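Local coordinates for protein chloride intracellular channel exc-4 (Caenorhabditis elegans, PDB 2YV9) that may insert into membranes to form chloride channels and regulates the size of the excretory canal lumen as it grows, at the interface of chains A and B. Residues are numbered along the deposited sequence; one frame, centred on the assembly and turned at random. Chains: chain A/B, Chloride intracellular channel exc-4.

Contact 1: the interface of chains A and B. Residues chain A 71-73, 75-76; chain B 135, 251-252.
The guanidinium of B:Arg135 carries the side chain of A:Lys72 on one face and polar partners at its edge. A:Lys72 CD rides over that face, displaced toward the rim, 3.5 Å from B:Arg135 CZ; CG anti to the backbone N (chi1 -167°) and a bend at chi3 bring the methylenes across the guanidinium, with the two side chains crossing at about a right angle. In the guanidinium plane, B:Arg135 NH1 donates to the amide oxygen OD1 of A:Asn73 at 3.1 Å. The bond is fairly straight and lies in the carbonyl plane, and the amide and guanidinium planes are only 22° apart. Water 1, also at the edge, joins NH1 to the backbone O of A:Lys72. An alanine in place of B:Arg135 would probably loosen this corner, losing the bond to A:Asn73 and the flat surface under A:Lys72. The A:Lys72 side-chain amine NZ reaches B:Met252 O through water 2. Further along, B:Gln251 bends at chi2 so that its amide lies against the backbone of A:Gly76, CD 3.5 Å from the glycine CA, while OE1 also touches CB of A:Lys71. A:Leu75 CD2 packs on B:Met252 CG at 3.7 Å, the two side chains running alongside. In the fold, helix 68-74 of chain A and the turn after it rest on the all-helical part of chain B, between helix 117-141 and the C-terminal end of helix 241-252.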
# COMPACT_ATOMS: atom_id res chain seq x y z
N LYS A 71 -9.85 -6.44 -11.07
CA LYS A 71 -10.60 -5.32 -10.54
C LYS A 71 -11.79 -5.79 -9.73
O LYS A 71 -12.08 -5.23 -8.69
CB LYS A 71 -11.09 -4.40 -11.67
CG LYS A 71 -9.97 -3.67 -12.38
CD LYS A 71 -10.52 -2.74 -13.46
CE LYS A 71 -9.42 -1.97 -14.17
NZ LYS A 71 -9.98 -1.00 -15.18
N LYS A 72 -12.48 -6.83 -10.20
CA LYS A 72 -13.66 -7.29 -9.53
C LYS A 72 -13.31 -8.11 -8.29
O LYS A 72 -13.97 -8.01 -7.25
CB LYS A 72 -14.51 -8.14 -10.48
CG LYS A 72 -15.90 -8.40 -9.96
CD LYS A 72 -16.65 -9.39 -10.83
CE LYS A 72 -16.83 -8.92 -12.25
NZ LYS A 72 -17.94 -9.67 -12.90
N ASN A 73 -12.30 -8.97 -8.42
CA ASN A 73 -11.85 -9.79 -7.27
C ASN A 73 -11.29 -9.01 -6.08
O ASN A 73 -11.52 -9.41 -4.93
CB ASN A 73 -10.85 -10.85 -7.72
CG ASN A 73 -11.49 -11.94 -8.54
OD1 ASN A 73 -12.71 -12.00 -8.69
ND2 ASN A 73 -10.67 -12.81 -9.09
N LEU A 75 -11.60 -5.37 -5.84
CA LEU A 75 -12.29 -4.09 -5.73
C LEU A 75 -11.36 -2.89 -5.77
O LEU A 75 -11.51 -1.96 -4.98
CB LEU A 75 -13.14 -4.04 -4.47
CG LEU A 75 -14.25 -5.06 -4.37
CD1 LEU A 75 -14.95 -4.97 -3.04
CD2 LEU A 75 -15.31 -4.82 -5.53
N GLY A 76 -10.43 -2.89 -6.72
CA GLY A 76 -9.57 -1.73 -6.96
C GLY A 76 -8.24 -1.74 -6.22
O GLY A 76 -7.40 -0.86 -6.40
N ARG B 135 -20.48 -9.24 -3.50
CA ARG B 135 -20.20 -9.96 -4.74
C ARG B 135 -21.25 -11.05 -4.98
O ARG B 135 -21.78 -11.18 -6.07
CB ARG B 135 -18.79 -10.55 -4.68
CG ARG B 135 -18.43 -11.44 -5.86
CD ARG B 135 -18.25 -10.65 -7.11
NE ARG B 135 -17.84 -11.53 -8.22
CZ ARG B 135 -16.59 -11.97 -8.40
NH1 ARG B 135 -15.61 -11.65 -7.57
NH2 ARG B 135 -16.31 -12.76 -9.44
N GLN B 251 -15.61 -0.84 -10.07
CA GLN B 251 -14.67 -1.94 -9.90
C GLN B 251 -15.36 -3.27 -10.23
O GLN B 251 -14.69 -4.23 -10.67
CB GLN B 251 -14.15 -1.94 -8.48
CG GLN B 251 -13.26 -0.72 -8.17
CD GLN B 251 -12.07 -0.56 -9.13
OE1 GLN B 251 -11.57 -1.53 -9.71
NE2 GLN B 251 -11.63 0.69 -9.32
N MET B 252 -16.69 -3.35 -10.05
CA MET B 252 -17.43 -4.59 -10.34
C MET B 252 -17.96 -4.71 -11.76
O MET B 252 -18.62 -5.69 -12.09
CB MET B 252 -18.57 -4.76 -9.37
CG MET B 252 -18.05 -4.75 -7.98
SD MET B 252 -19.30 -5.19 -6.82
CE MET B 252 -19.12 -6.94 -7.05
O HOH W 1 -15.27 -9.98 -5.14
O HOH W 2 -20.17 -8.19 -11.11

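Contact 2: the interface of chains A and B. Residues chain A 124, 128, 132, 163; chain B 87-89.
The short turn between 3-10 helix 85-87 and strand 89-91 in the thioredoxin-like N-terminal domain of chain B presses its tip, B:Glu88, against helix 117-140 of chain A. With positive backbone torsions (phi 61°), B:Glu88 sends an extended side chain across that of A:Arg128 at about a right angle. A:Arg128 grips one carboxylate oxygen side-on with two nitrogens: NH2 lies 2.9 Å from B:Glu88 OE1 in a salt bridge, and NE donates to the same OE1 at 3.2 Å. The acceptor lies near the guanidinium plane for both bonds, but both donors come from above the carboxylate plane, the two flat groups being turned 89° apart. B:Glu88 CB covers one guanidinium face toward its rim. CG anti to the backbone N (chi1 167°) carries the arginine outward from its helix, and A:Glu124, one turn earlier, steadies it: OE1 accepts from A:Arg128 NH1 at 3.0 Å through its syn lone pair, in the guanidinium plane. The arginine is thus held at opposite ends by carboxylates from the two chains, an arrangement likely to stabilise its positive charge. A:Arg163, from helix 155-178, adds a longer link: its NH1 lies 3.1 Å from water 3, which in turn contacts B:Glu88 OE1. Beside the charged cluster, the B:Leu89 methyl CD2 rests on the A:Glu124 carboxylate, 3.4 Å from CD. The site ties the N-terminal domain of one copy to the helical part of the other within the crystallised dimer; because the protein is a monomer, this pairing may not persist in solution.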
# COMPACT_ATOMS: atom_id res chain seq x y z
N GLU A 124 15.42 6.48 1.07
CA GLU A 124 14.45 7.47 0.54
C GLU A 124 15.20 8.54 -0.25
O GLU A 124 14.79 8.94 -1.35
CB GLU A 124 13.73 8.16 1.68
CG GLU A 124 12.72 9.22 1.24
CD GLU A 124 13.36 10.54 0.79
OE1 GLU A 124 14.40 10.95 1.33
OE2 GLU A 124 12.79 11.21 -0.09
N ARG A 128 14.58 9.18 -4.22
CA ARG A 128 14.01 10.52 -4.51
C ARG A 128 14.88 11.27 -5.53
O ARG A 128 14.39 11.84 -6.54
CB ARG A 128 13.92 11.27 -3.23
CG ARG A 128 13.64 12.77 -3.29
CD ARG A 128 13.63 13.22 -1.84
NE ARG A 128 14.47 14.36 -1.60
CZ ARG A 128 15.09 14.62 -0.45
NH1 ARG A 128 15.03 13.83 0.64
NH2 ARG A 128 15.80 15.75 -0.40
N LEU A 132 13.94 12.31 -9.52
CA LEU A 132 14.12 13.68 -10.04
C LEU A 132 14.98 13.70 -11.31
O LEU A 132 14.64 14.38 -12.30
CB LEU A 132 14.71 14.63 -9.02
CG LEU A 132 13.74 14.84 -7.84
CD1 LEU A 132 14.46 15.54 -6.64
CD2 LEU A 132 12.53 15.66 -8.27
N ARG A 163 23.51 14.55 -7.09
CA ARG A 163 22.88 14.18 -5.82
C ARG A 163 22.65 12.70 -5.71
O ARG A 163 22.82 12.12 -4.63
CB ARG A 163 21.59 14.94 -5.55
CG ARG A 163 21.81 16.41 -5.37
CD ARG A 163 20.75 17.03 -4.47
NE ARG A 163 21.15 18.38 -4.08
CZ ARG A 163 20.40 19.22 -3.37
NH1 ARG A 163 19.19 18.87 -2.93
NH2 ARG A 163 20.89 20.41 -3.08
N LYS B 87 10.19 19.52 3.39
CA LYS B 87 11.25 18.53 3.59
C LYS B 87 11.65 17.83 2.30
O LYS B 87 12.47 16.92 2.34
CB LYS B 87 10.80 17.51 4.61
CG LYS B 87 10.43 18.12 5.94
CD LYS B 87 10.30 17.07 7.01
CE LYS B 87 10.25 17.70 8.39
NZ LYS B 87 11.51 18.41 8.72
N GLU B 88 11.03 18.20 1.17
CA GLU B 88 11.25 17.52 -0.11
C GLU B 88 10.86 16.03 -0.08
O GLU B 88 11.41 15.20 -0.81
CB GLU B 88 12.71 17.66 -0.52
CG GLU B 88 12.92 18.42 -1.78
CD GLU B 88 14.37 18.43 -2.18
OE1 GLU B 88 14.87 17.35 -2.58
OE2 GLU B 88 14.98 19.52 -2.06
N LEU B 89 9.87 15.72 0.76
CA LEU B 89 9.45 14.33 1.00
C LEU B 89 8.10 14.06 0.41
O LEU B 89 7.17 14.91 0.48
CB LEU B 89 9.41 14.06 2.50
CG LEU B 89 10.77 13.96 3.18
CD1 LEU B 89 10.56 13.82 4.67
CD2 LEU B 89 11.59 12.77 2.63
O HOH W 3 17.67 16.16 -3.06

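The C-alpha centres of contact 1 and contact 2 lie about 34 Å apart, yet both pair an N-terminal-domain segment of one copy with the helical part of the other. The roles are exchanged: chain A supplies the N-terminal element in contact 1 and chain B in contact 2. The long helix beginning at residue 117 serves both, through B:Arg135 in one and A:Arg128 in the other. Two-fold symmetry repeats each contact with the chains swapped, so this helix is engaged at two points in each copy. Such reciprocal packing could hold the crystallised pair together without implying a stable dimer.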